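NAD nucleotidase (Haemophilus influenzae, PDB 3ZTV) degrades NAD into adenosine and nicotinamide riboside in the periplasm, combining NAD pyrophosphatase and 5'-nucleotidase activities. Local coordinates at residues 11-16 / 151-156; 54-59 / 271-276; 58-63 / 288-293; 143-148 / 193-198. One frame throughout, in Å; residues are numbered along the deposited sequence.

Contact 1. Residues 11-16 / 151-156; sequences VELSIL and EKIAII
L13 and I153 face each other tip to tip, each sending a terminal methyl across the interface between two strands that belong to different sheets. CD1 of I153 meets CD1 of L13 at 3.7 Å, and L13 CG lies as close, so this one methyl rests against the branch point of the leucine as well as one of its arms. I153 gets there with CG1 anti to its carbonyl carbon (chi1 -57°) and an extended CG1-CD1 arm beyond, which carries the methyl away from its own strand. The second pair, V11 and E151, is built differently: the two side chains cross obliquely. V11 CG1 lies against the aliphatic stem of E151, 3.6 Å from its CG, with E151 CB a little farther off. E151 therefore contributes methylene surface to the contact and keeps its carboxylate for other partners. A bend at chi2 (-68°) turns the acid away from the straight path, and OE1 forms a salt bridge with K197 and a hydrogen bond with H8 ND1, while OE2 accepts a hydrogen bond from the backbone N of K9. The buried carboxylate thus has three polar partners beside an apolar seam. The contact lies between the two facing sheets of the metallophosphoesterase alpha-beta-beta-alpha sandwich. Strand 11-18 lies inside the seven-stranded sheet, bonded to strand 270-278, and strand 151-159 lies inside the six-stranded one. F146 of the edge strand 143-148 packs on both L13 and I153, and helix 179-191 packs on A154 and I156.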
loop_
_atom_site.group_PDB
_atom_site.type_symbol
_atom_site.label_atom_id
_atom_site.label_comp_id
_atom_site.label_asym_id
_atom_site.label_seq_id
_atom_site.Cartn_x
_atom_site.Cartn_y
_atom_site.Cartn_z
ATOM N N VAL A 11 -4.194 19.649 28.296
ATOM C CA VAL A 11 -3.401 20.785 27.815
ATOM C C VAL A 11 -4.059 21.461 26.628
ATOM O O VAL A 11 -4.859 20.853 25.921
ATOM C CB VAL A 11 -1.966 20.378 27.400
ATOM C CG1 VAL A 11 -1.184 19.866 28.595
ATOM C CG2 VAL A 11 -1.998 19.348 26.284
ATOM N N GLU A 12 -3.703 22.720 26.396
ATOM C CA GLU A 12 -4.231 23.434 25.236
ATOM C C GLU A 12 -3.122 23.856 24.273
ATOM O O GLU A 12 -1.979 24.088 24.675
ATOM C CB GLU A 12 -5.087 24.631 25.655
ATOM C CG GLU A 12 -5.991 25.139 24.535
ATOM C CD GLU A 12 -7.061 26.099 25.010
ATOM O OE1 GLU A 12 -7.426 26.063 26.208
ATOM O OE2 GLU A 12 -7.540 26.896 24.176
ATOM N N LEU A 13 -3.475 23.901 22.993
ATOM C CA LEU A 13 -2.557 24.235 21.910
ATOM C C LEU A 13 -3.186 25.313 21.043
ATOM O O LEU A 13 -4.396 25.291 20.817
ATOM C CB LEU A 13 -2.326 23.001 21.035
ATOM C CG LEU A 13 -1.069 22.132 21.083
ATOM C CD1 LEU A 13 -1.151 21.131 19.941
ATOM C CD2 LEU A 13 0.189 22.965 20.946
ATOM N N SER A 14 -2.362 26.224 20.525
ATOM C CA SER A 14 -2.843 27.255 19.608
ATOM C C SER A 14 -2.183 27.067 18.238
ATOM O O SER A 14 -1.068 27.531 18.008
ATOM C CB SER A 14 -2.568 28.654 20.169
ATOM O OG SER A 14 -3.272 28.814 21.392
ATOM N N ILE A 15 -2.869 26.366 17.342
ATOM C CA ILE A 15 -2.321 26.075 16.020
ATOM C C ILE A 15 -2.509 27.276 15.086
ATOM O O ILE A 15 -3.604 27.806 14.951
ATOM C CB ILE A 15 -2.964 24.811 15.432
ATOM C CG1 ILE A 15 -2.800 23.643 16.418
ATOM C CG2 ILE A 15 -2.368 24.487 14.068
ATOM C CD1 ILE A 15 -3.489 22.384 15.983
ATOM N N LEU A 16 -1.416 27.687 14.457
ATOM C CA LEU A 16 -1.395 28.802 13.504
ATOM C C LEU A 16 -0.728 28.273 12.248
ATOM O O LEU A 16 0.388 27.741 12.320
ATOM C CB LEU A 16 -0.588 29.969 14.072
ATOM C CG LEU A 16 -1.161 30.599 15.349
ATOM C CD1 LEU A 16 -0.140 31.507 16.031
ATOM C CD2 LEU A 16 -2.430 31.375 15.026
ATOM N N GLU A 151 3.313 17.531 28.915
ATOM C CA GLU A 151 2.699 16.532 28.042
ATOM C C GLU A 151 3.405 16.430 26.699
ATOM O O GLU A 151 3.802 17.437 26.128
ATOM C CB GLU A 151 1.229 16.874 27.804
ATOM C CG GLU A 151 0.345 16.646 29.005
ATOM C CD GLU A 151 0.207 15.179 29.347
ATOM O OE1 GLU A 151 0.007 14.362 28.421
ATOM O OE2 GLU A 151 0.297 14.842 30.546
ATOM N N LYS A 152 3.537 15.209 26.189
ATOM C CA LYS A 152 4.129 15.009 24.872
ATOM C C LYS A 152 3.093 15.096 23.754
ATOM O O LYS A 152 2.016 14.508 23.841
ATOM C CB LYS A 152 4.885 13.679 24.817
ATOM C CG LYS A 152 6.097 13.648 25.739
ATOM C CD LYS A 152 6.976 12.437 25.495
ATOM C CE LYS A 152 6.354 11.176 26.055
ATOM N NZ LYS A 152 7.347 10.064 26.088
ATOM N N ILE A 153 3.428 15.845 22.712
ATOM C CA ILE A 153 2.603 15.923 21.519
ATOM C C ILE A 153 3.476 15.580 20.318
ATOM O O ILE A 153 4.575 16.114 20.171
ATOM C CB ILE A 153 1.986 17.328 21.348
ATOM C CG1 ILE A 153 1.168 17.705 22.592
ATOM C CG2 ILE A 153 1.130 17.393 20.094
ATOM C CD1 ILE A 153 0.487 19.063 22.515
ATOM N N ALA A 154 3.003 14.666 19.480
ATOM C CA ALA A 154 3.744 14.293 18.282
ATOM C C ALA A 154 3.189 15.002 17.058
ATOM O O ALA A 154 1.974 15.204 16.936
ATOM C CB ALA A 154 3.692 12.784 18.084
ATOM N N ILE A 155 4.086 15.377 16.150
ATOM C CA ILE A 155 3.676 15.888 14.855
ATOM C C ILE A 155 4.366 15.077 13.755
ATOM O O ILE A 155 5.577 14.848 13.802
ATOM C CB ILE A 155 3.935 17.403 14.724
ATOM C CG1 ILE A 155 3.439 17.915 13.369
ATOM C CG2 ILE A 155 5.385 17.734 14.977
ATOM C CD1 ILE A 155 3.280 19.426 13.299
ATOM N N ILE A 156 3.572 14.621 12.793
ATOM C CA ILE A 156 4.015 13.740 11.714
ATOM C C ILE A 156 3.852 14.484 10.392
ATOM O O ILE A 156 2.808 15.088 10.155
ATOM C CB ILE A 156 3.131 12.467 11.655
ATOM C CG1 ILE A 156 3.162 11.698 12.974
ATOM C CG2 ILE A 156 3.527 11.549 10.499
ATOM C CD1 ILE A 156 2.020 10.723 13.095
#

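Contact 2. Residues 54-59 / 271-276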
loop_
_atom_site.group_PDB
_atom_site.type_symbol
_atom_site.label_atom_id
_atom_site.label_comp_id
_atom_site.label_asym_id
_atom_site.label_seq_id
_atom_site.Cartn_x
_atom_site.Cartn_y
_atom_site.Cartn_z
ATOM N N ASN A 54 3.214 36.679 14.019
ATOM C CA ASN A 54 3.932 37.238 15.152
ATOM C C ASN A 54 2.982 37.767 16.212
ATOM O O ASN A 54 3.185 37.544 17.404
ATOM C CB ASN A 54 4.894 38.344 14.705
ATOM C CG ASN A 54 6.143 37.796 14.031
ATOM O OD1 ASN A 54 6.426 36.604 14.124
ATOM N ND2 ASN A 54 6.901 38.668 13.367
ATOM N N LYS A 55 1.941 38.467 15.787
ATOM C CA LYS A 55 0.994 39.019 16.742
ATOM C C LYS A 55 0.154 37.936 17.413
ATOM O O LYS A 55 -0.090 37.992 18.620
ATOM C CB LYS A 55 0.107 40.065 16.072
ATOM C CG LYS A 55 0.857 41.339 15.752
ATOM C CD LYS A 55 -0.051 42.413 15.202
ATOM C CE LYS A 55 -0.297 42.224 13.717
ATOM N NZ LYS A 55 -0.925 43.441 13.114
ATOM N N LEU A 56 -0.291 36.946 16.648
ATOM C CA LEU A 56 -1.136 35.900 17.227
ATOM C C LEU A 56 -0.364 34.987 18.171
ATOM O O LEU A 56 -0.867 34.618 19.236
ATOM C CB LEU A 56 -1.849 35.082 16.148
ATOM C CG LEU A 56 -2.866 35.857 15.305
ATOM C CD1 LEU A 56 -3.464 34.949 14.227
ATOM C CD2 LEU A 56 -3.967 36.481 16.174
ATOM N N ARG A 57 0.863 34.634 17.808
ATOM C CA ARG A 57 1.630 33.709 18.641
ATOM C C ARG A 57 1.968 34.322 20.005
ATOM O O ARG A 57 2.086 33.600 20.991
ATOM C CB ARG A 57 2.885 33.197 17.921
ATOM C CG ARG A 57 4.027 34.186 17.848
ATOM C CD ARG A 57 5.097 33.690 16.891
ATOM N NE ARG A 57 5.792 32.506 17.400
ATOM C CZ ARG A 57 6.558 31.716 16.654
ATOM N NH1 ARG A 57 6.711 31.957 15.362
ATOM N NH2 ARG A 57 7.162 30.672 17.204
ATOM N N LYS A 58 2.093 35.647 20.077
ATOM C CA LYS A 58 2.360 36.296 21.364
ATOM C C LYS A 58 1.093 36.451 22.202
ATOM O O LYS A 58 1.166 36.576 23.425
ATOM C CB LYS A 58 3.044 37.646 21.166
ATOM C CG LYS A 58 2.110 38.780 20.848
ATOM C CD LYS A 58 2.889 39.959 20.306
ATOM C CE LYS A 58 2.071 41.232 20.356
ATOM N NZ LYS A 58 2.477 42.163 19.297
ATOM N N LYS A 59 -0.060 36.428 21.538
ATOM C CA LYS A 59 -1.361 36.597 22.174
ATOM C C LYS A 59 -1.897 35.301 22.793
ATOM O O LYS A 59 -2.621 35.328 23.789
ATOM C CB LYS A 59 -2.367 37.125 21.143
ATOM C CG LYS A 59 -3.794 37.188 21.647
ATOM C CD LYS A 59 -4.729 37.762 20.602
ATOM C CE LYS A 59 -6.139 37.855 21.149
ATOM N NZ LYS A 59 -7.066 38.521 20.199
ATOM N N VAL A 271 -4.064 33.167 7.348
ATOM C CA VAL A 271 -3.479 32.499 8.502
ATOM C C VAL A 271 -4.612 31.792 9.240
ATOM O O VAL A 271 -5.545 32.448 9.717
ATOM C CB VAL A 271 -2.750 33.490 9.432
ATOM C CG1 VAL A 271 -2.430 32.834 10.780
ATOM C CG2 VAL A 271 -1.477 34.013 8.769
ATOM N N GLY A 272 -4.546 30.462 9.307
ATOM C CA GLY A 272 -5.529 29.704 10.068
ATOM C C GLY A 272 -5.164 29.703 11.543
ATOM O O GLY A 272 -3.995 29.634 11.904
ATOM N N ASP A 273 -6.185 29.754 12.388
ATOM C CA ASP A 273 -6.039 29.963 13.834
ATOM C C ASP A 273 -7.038 29.026 14.531
ATOM O O ASP A 273 -8.245 29.277 14.515
ATOM C CB ASP A 273 -6.372 31.446 14.070
ATOM C CG ASP A 273 -6.445 31.861 15.535
ATOM O OD1 ASP A 273 -6.276 31.035 16.447
ATOM O OD2 ASP A 273 -6.696 33.074 15.755
ATOM N N LEU A 274 -6.537 27.910 15.068
ATOM C CA LEU A 274 -7.366 26.879 15.698
ATOM C C LEU A 274 -6.879 26.621 17.117
ATOM O O LEU A 274 -5.778 26.116 17.321
ATOM C CB LEU A 274 -7.361 25.569 14.880
ATOM C CG LEU A 274 -8.405 24.528 15.309
ATOM C CD1 LEU A 274 -9.774 24.990 14.847
ATOM C CD2 LEU A 274 -8.094 23.140 14.752
ATOM N N GLY A 275 -7.715 26.961 18.092
ATOM C CA GLY A 275 -7.435 26.657 19.484
ATOM C C GLY A 275 -7.986 25.288 19.817
ATOM O O GLY A 275 -9.157 24.988 19.549
ATOM N N VAL A 276 -7.124 24.450 20.386
ATOM C CA VAL A 276 -7.473 23.064 20.685
ATOM C C VAL A 276 -7.192 22.722 22.136
ATOM O O VAL A 276 -6.081 22.933 22.624
ATOM C CB VAL A 276 -6.675 22.078 19.810
ATOM C CG1 VAL A 276 -7.073 20.635 20.143
ATOM C CG2 VAL A 276 -6.881 22.377 18.328
#
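L56 carries its CG anti to the carbonyl carbon (chi1 -65°) with the chain extended beyond, and this sends CD1 off helix 46-59 towards the sheet, where V271 and D273 wait. V271 answers with CG1 anti to its backbone N (chi1 167°), and the two methyls meet tip to tip, L56 CD1 lying 4.2 Å from V271 CG1. The same leucine methyl also lies across the end of D273, with CD1 4.0 Å from OD2. That oxygen has its polar partner in Y60, while L56 offers it only hydrocarbon. The touch is light, and one leucine bears all of it on the helix side. V271 and D273 are two apart along the strand and present the same face to the helix; L16 of the adjoining strand 11-18 and H292 of strand 284-295 also pack on L56. Helix 46-59, seated on the sheet through L56, forms part of an outer helical layer of the alpha-beta-beta-alpha sandwich characteristic of calcineurin-like phosphoesterases.

Contact 3. Residues 58-63 / 288-293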
loop_
_atom_site.group_PDB
_atom_site.type_symbol
_atom_site.label_atom_id
_atom_site.label_comp_id
_atom_site.label_asym_id
_atom_site.label_seq_id
_atom_site.Cartn_x
_atom_site.Cartn_y
_atom_site.Cartn_z
ATOM N N LYS A 58 2.093 35.647 20.077
ATOM C CA LYS A 58 2.360 36.296 21.364
ATOM C C LYS A 58 1.093 36.451 22.202
ATOM O O LYS A 58 1.166 36.576 23.425
ATOM C CB LYS A 58 3.044 37.646 21.166
ATOM C CG LYS A 58 2.110 38.780 20.848
ATOM C CD LYS A 58 2.889 39.959 20.306
ATOM C CE LYS A 58 2.071 41.232 20.356
ATOM N NZ LYS A 58 2.477 42.163 19.297
ATOM N N LYS A 59 -0.060 36.428 21.538
ATOM C CA LYS A 59 -1.361 36.597 22.174
ATOM C C LYS A 59 -1.897 35.301 22.793
ATOM O O LYS A 59 -2.621 35.328 23.789
ATOM C CB LYS A 59 -2.367 37.125 21.143
ATOM C CG LYS A 59 -3.794 37.188 21.647
ATOM C CD LYS A 59 -4.729 37.762 20.602
ATOM C CE LYS A 59 -6.139 37.855 21.149
ATOM N NZ LYS A 59 -7.066 38.521 20.199
ATOM N N TYR A 60 -1.539 34.170 22.190
ATOM C CA TYR A 60 -2.103 32.871 22.545
ATOM C C TYR A 60 -1.099 31.999 23.280
ATOM O O TYR A 60 0.097 32.041 22.995
ATOM C CB TYR A 60 -2.500 32.117 21.281
ATOM C CG TYR A 60 -3.580 32.740 20.434
ATOM C CD1 TYR A 60 -4.680 33.380 21.000
ATOM C CD2 TYR A 60 -3.509 32.661 19.048
ATOM C CE1 TYR A 60 -5.675 33.928 20.201
ATOM C CE2 TYR A 60 -4.490 33.196 18.248
ATOM C CZ TYR A 60 -5.568 33.829 18.823
ATOM O OH TYR A 60 -6.542 34.359 18.024
ATOM N N LYS A 61 -1.599 31.179 24.198
ATOM C CA LYS A 61 -0.755 30.227 24.909
ATOM C C LYS A 61 -0.420 29.007 24.046
ATOM O O LYS A 61 -1.256 28.505 23.284
ATOM C CB LYS A 61 -1.438 29.779 26.200
ATOM C CG LYS A 61 -2.707 28.979 25.970
ATOM C CD LYS A 61 -3.335 28.553 27.289
ATOM C CE LYS A 61 -4.576 27.708 27.056
ATOM N NZ LYS A 61 -5.232 27.306 28.333
ATOM N N ASN A 62 0.811 28.531 24.177
ATOM C CA ASN A 62 1.249 27.325 23.477
ATOM C C ASN A 62 1.042 27.348 21.962
ATOM O O ASN A 62 0.427 26.443 21.401
ATOM C CB ASN A 62 0.593 26.089 24.098
ATOM C CG ASN A 62 0.901 25.958 25.575
ATOM O OD1 ASN A 62 1.978 26.357 26.026
ATOM N ND2 ASN A 62 -0.041 25.411 26.337
ATOM N N PRO A 63 1.587 28.370 21.281
ATOM C CA PRO A 63 1.419 28.417 19.826
ATOM C C PRO A 63 2.255 27.352 19.112
ATOM O O PRO A 63 3.373 27.032 19.521
ATOM C CB PRO A 63 1.909 29.828 19.461
ATOM C CG PRO A 63 2.874 30.185 20.539
ATOM C CD PRO A 63 2.368 29.512 21.794
ATOM N N ARG A 288 -11.359 27.767 19.750
ATOM C CA ARG A 288 -11.249 28.983 18.942
ATOM C C ARG A 288 -11.058 28.518 17.510
ATOM O O ARG A 288 -10.333 27.549 17.276
ATOM C CB ARG A 288 -10.052 29.826 19.397
ATOM C CG ARG A 288 -9.791 31.081 18.550
ATOM C CD ARG A 288 -8.605 31.876 19.084
ATOM N NE ARG A 288 -7.378 31.091 19.046
ATOM C CZ ARG A 288 -6.787 30.541 20.104
ATOM N NH1 ARG A 288 -7.310 30.667 21.316
ATOM N NH2 ARG A 288 -5.680 29.833 19.951
ATOM N N LYS A 289 -11.703 29.178 16.553
ATOM C CA LYS A 289 -11.595 28.785 15.153
ATOM C C LYS A 289 -11.805 30.012 14.275
ATOM O O LYS A 289 -12.931 30.477 14.095
ATOM C CB LYS A 289 -12.598 27.674 14.812
ATOM C CG LYS A 289 -14.003 27.855 15.392
ATOM C CD LYS A 289 -14.914 26.718 14.956
ATOM C CE LYS A 289 -16.343 26.916 15.449
ATOM N NZ LYS A 289 -17.007 28.071 14.780
ATOM N N ILE A 290 -10.708 30.547 13.752
ATOM C CA ILE A 290 -10.753 31.745 12.918
ATOM C C ILE A 290 -9.840 31.594 11.707
ATOM O O ILE A 290 -8.624 31.454 11.856
ATOM C CB ILE A 290 -10.294 32.991 13.680
ATOM C CG1 ILE A 290 -11.002 33.101 15.033
ATOM C CG2 ILE A 290 -10.531 34.247 12.835
ATOM C CD1 ILE A 290 -10.396 34.157 15.950
ATOM N N PRO A 291 -10.418 31.593 10.502
ATOM C CA PRO A 291 -9.591 31.709 9.297
ATOM C C PRO A 291 -9.354 33.189 8.966
ATOM O O PRO A 291 -10.263 33.859 8.456
ATOM C CB PRO A 291 -10.455 31.047 8.223
ATOM C CG PRO A 291 -11.865 31.293 8.678
ATOM C CD PRO A 291 -11.848 31.426 10.183
ATOM N N HIS A 292 -8.164 33.705 9.269
ATOM C CA HIS A 292 -7.876 35.129 9.052
ATOM C C HIS A 292 -7.491 35.407 7.605
ATOM O O HIS A 292 -6.418 34.986 7.155
ATOM C CB HIS A 292 -6.705 35.586 9.921
ATOM C CG HIS A 292 -6.957 35.505 11.397
ATOM N ND1 HIS A 292 -6.630 34.406 12.165
ATOM C CD2 HIS A 292 -7.480 36.415 12.252
ATOM C CE1 HIS A 292 -6.954 34.638 13.428
ATOM N NE2 HIS A 292 -7.464 35.855 13.506
ATOM N N VAL A 293 -8.335 36.137 6.880
ATOM C CA VAL A 293 -7.976 36.595 5.540
ATOM C C VAL A 293 -7.195 37.902 5.649
ATOM O O VAL A 293 -7.660 38.883 6.246
ATOM C CB VAL A 293 -9.214 36.793 4.655
ATOM C CG1 VAL A 293 -8.826 37.404 3.312
ATOM C CG2 VAL A 293 -9.913 35.475 4.438
#
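Y60 and R288 form the dense part of this contact: the guanidinium lies flat on one face of the phenol ring, planes 10° apart and centres separated by 3.6 Å. R288 CZ stands almost straight above the ring centroid, only 11° off its normal, which makes the stack a cation-pi interaction as well. The arginine leaves its strand extended and bends at chi3 (61°), which folds the flat group over the ring. NE comes within 3.3 Å of Y60 CZ, and NH2 reaches back over Y60 CG at 3.6 Å. D273, one strand away, fixes both partners, its OD1 in a salt bridge with R288 NE and its OD2 in a hydrogen bond with Y60 OH; this would probably keep the ring and the guanidinium face to face and temper the positive charge. Strands 270-278 and 284-295 form an antiparallel hairpin in the seven-stranded sheet of the phosphoesterase sandwich, and the Y60 loop leads from helix 46-59 to strand 63-67 of that same sheet. Away from the stack the contact thins out quickly. I290 brings just its CD1 towards Y60 OH, at 4.4 Å, and H292 stays slightly farther off. On the solvent side, K59 and K61, next to the tyrosine in sequence, are exposed and neither side chain reaches strand 284-295; a weak, long ion pair draws K61 NZ towards E12.

Contact 4. Residues 143-148 / 193-198; sequences YDIFTV and QGINKI
I145 supplies nearly all the apolar contact, resting its terminal methyl on that of I195. The two CD1 atoms are 3.5 Å apart, and I145 CG1 is 3.9 Å from I195 CD1, so the isoleucine arms lean over one another at an angle. Both residues hold CG1 anti to the carbonyl carbon (chi1 -67° for I145), and both arms extend outward from there. A mixed, apolar-on-polar touch comes next: Q193, extended beyond CG, places OE1 3.8 Å from I145 CD1, while its NE2 makes a weak hydrogen bond to A189 O. The same OE1 lies 4.4 Å from Y143 OH, too far for a hydrogen bond, so Y143 takes part merely as a neighbour at the margin. Polar interactions work within the loop and around it. K197 NZ donates to N196 OD1 at 2.9 Å, with a C=O...N angle of 147° and the nitrogen tilted 16° from the carbonyl plane. A second oxygen partner of this buried ammonium lies on strand 151-159. The backbone oxygen of Q193 accepts a hydrogen bond from K152 NZ. Interactions between subunits form the last group: Y143 O is hydrogen-bonded to Q192 NE2 of the second subunit, and Y143 and Q193 each pack on the other's counterpart there. Strand 143-148 is the edge of the six-stranded sheet, antiparallel to strand 151-159. Residues 193-197 lead from helix 179-191 into strand 198-203, closing the beta-alpha-beta crossover from strand 151-159 to its parallel neighbour, and L190 of that helix packs on Y143 and I195.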
loop_
_atom_site.group_PDB
_atom_site.type_symbol
_atom_site.label_atom_id
_atom_site.label_comp_id
_atom_site.label_asym_id
_atom_site.label_seq_id
_atom_site.Cartn_x
_atom_site.Cartn_y
_atom_site.Cartn_z
ATOM N N TYR A 143 8.956 12.634 11.942
ATOM C CA TYR A 143 8.102 13.220 12.979
ATOM C C TYR A 143 8.969 13.965 13.979
ATOM O O TYR A 143 10.198 13.872 13.945
ATOM C CB TYR A 143 7.270 12.148 13.706
ATOM C CG TYR A 143 8.082 11.279 14.653
ATOM C CD1 TYR A 143 8.861 10.217 14.175
ATOM C CD2 TYR A 143 8.098 11.527 16.024
ATOM C CE1 TYR A 143 9.607 9.422 15.037
ATOM C CE2 TYR A 143 8.858 10.741 16.891
ATOM C CZ TYR A 143 9.604 9.687 16.388
ATOM O OH TYR A 143 10.360 8.894 17.233
ATOM N N ASP A 144 8.318 14.724 14.857
ATOM C CA ASP A 144 8.981 15.311 16.017
ATOM C C ASP A 144 8.029 15.233 17.213
ATOM O O ASP A 144 6.808 15.127 17.046
ATOM C CB ASP A 144 9.429 16.761 15.754
ATOM C CG ASP A 144 10.436 17.256 16.785
ATOM O OD1 ASP A 144 11.273 16.448 17.234
ATOM O OD2 ASP A 144 10.403 18.452 17.152
ATOM N N ILE A 145 8.592 15.243 18.420
ATOM C CA ILE A 145 7.804 15.283 19.646
ATOM C C ILE A 145 8.171 16.527 20.432
ATOM O O ILE A 145 9.351 16.785 20.671
ATOM C CB ILE A 145 8.077 14.048 20.534
ATOM C CG1 ILE A 145 7.560 12.777 19.856
ATOM C CG2 ILE A 145 7.427 14.217 21.905
ATOM C CD1 ILE A 145 8.127 11.482 20.459
ATOM N N PHE A 146 7.174 17.315 20.812
ATOM C CA PHE A 146 7.432 18.467 21.666
ATOM C C PHE A 146 6.603 18.358 22.940
ATOM O O PHE A 146 5.651 17.581 23.006
ATOM C CB PHE A 146 7.187 19.790 20.925
ATOM C CG PHE A 146 5.786 19.956 20.408
ATOM C CD1 PHE A 146 5.427 19.475 19.161
ATOM C CD2 PHE A 146 4.827 20.610 21.167
ATOM C CE1 PHE A 146 4.134 19.629 18.683
ATOM C CE2 PHE A 146 3.539 20.772 20.692
ATOM C CZ PHE A 146 3.195 20.280 19.451
ATOM N N THR A 147 6.975 19.128 23.954
ATOM C CA THR A 147 6.321 19.032 25.247
ATOM C C THR A 147 5.626 20.340 25.586
ATOM O O THR A 147 6.220 21.413 25.498
ATOM C CB THR A 147 7.327 18.654 26.357
ATOM O OG1 THR A 147 7.814 17.324 26.128
ATOM C CG2 THR A 147 6.671 18.719 27.724
ATOM N N VAL A 148 4.353 20.236 25.942
ATOM C CA VAL A 148 3.589 21.378 26.414
ATOM C C VAL A 148 3.161 21.087 27.839
ATOM O O VAL A 148 2.455 20.112 28.093
ATOM C CB VAL A 148 2.335 21.622 25.558
ATOM C CG1 VAL A 148 1.490 22.730 26.170
ATOM C CG2 VAL A 148 2.720 21.963 24.130
ATOM N N GLN A 193 4.804 5.087 23.483
ATOM C CA GLN A 193 5.715 6.073 24.046
ATOM C C GLN A 193 4.977 7.024 24.984
ATOM O O GLN A 193 5.552 8.002 25.466
ATOM C CB GLN A 193 6.429 6.837 22.935
ATOM C CG GLN A 193 7.208 5.920 22.007
ATOM C CD GLN A 193 7.769 6.637 20.806
ATOM O OE1 GLN A 193 8.410 7.684 20.932
ATOM N NE2 GLN A 193 7.526 6.081 19.625
ATOM N N GLY A 194 3.717 6.709 25.259
ATOM C CA GLY A 194 2.902 7.503 26.163
ATOM C C GLY A 194 2.375 8.760 25.499
ATOM O O GLY A 194 2.233 9.802 26.140
ATOM N N ILE A 195 2.086 8.667 24.206
ATOM C CA ILE A 195 1.607 9.815 23.439
ATOM C C ILE A 195 0.178 9.572 22.993
ATOM O O ILE A 195 -0.120 8.569 22.347
ATOM C CB ILE A 195 2.490 10.057 22.217
ATOM C CG1 ILE A 195 3.895 10.421 22.682
ATOM C CG2 ILE A 195 1.890 11.140 21.328
ATOM C CD1 ILE A 195 4.913 10.498 21.584
ATOM N N ASN A 196 -0.716 10.489 23.352
ATOM C CA ASN A 196 -2.110 10.376 22.951
ATOM C C ASN A 196 -2.618 11.650 22.279
ATOM O O ASN A 196 -3.821 11.824 22.108
ATOM C CB ASN A 196 -3.000 9.982 24.144
ATOM C CG ASN A 196 -2.957 10.997 25.279
ATOM O OD1 ASN A 196 -2.687 12.180 25.073
ATOM N ND2 ASN A 196 -3.239 10.534 26.494
ATOM N N LYS A 197 -1.685 12.513 21.881
ATOM C CA LYS A 197 -1.998 13.752 21.183
ATOM C C LYS A 197 -1.094 13.795 19.959
ATOM O O LYS A 197 0.140 13.869 20.080
ATOM C CB LYS A 197 -1.743 14.943 22.098
ATOM C CG LYS A 197 -2.673 14.962 23.303
ATOM C CD LYS A 197 -2.303 16.074 24.273
ATOM C CE LYS A 197 -1.126 15.698 25.146
ATOM N NZ LYS A 197 -1.516 14.640 26.120
ATOM N N ILE A 198 -1.714 13.729 18.778
ATOM C CA ILE A 198 -0.973 13.591 17.523
ATOM C C ILE A 198 -1.542 14.519 16.452
ATOM O O ILE A 198 -2.757 14.519 16.182
ATOM C CB ILE A 198 -0.973 12.126 17.025
ATOM C CG1 ILE A 198 -0.353 11.214 18.095
ATOM C CG2 ILE A 198 -0.212 12.002 15.714
ATOM C CD1 ILE A 198 -0.246 9.736 17.705
#

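Overall arrangement
The four contacts tie together the layers of one sandwich. Contacts 2 and 3 nearly coincide, their centres about 2 Å apart, and meet in D273; both fasten helix 46-59 and its following loop to the seven-stranded sheet. Contact 1, its centre about 13 Å from the centre of each, joins that sheet to the six-stranded one. Contact 4, its centre about 8 Å from that of contact 1, packs the edge strand 143-148 of the six-stranded sheet against the 193-198 loop, and the E151-K197 salt bridge joins these two contacts. All four lie away from the zinc and adenosine sites, yet strand 11-18 of contact 1 leads directly towards the zinc ligands D20 and H22.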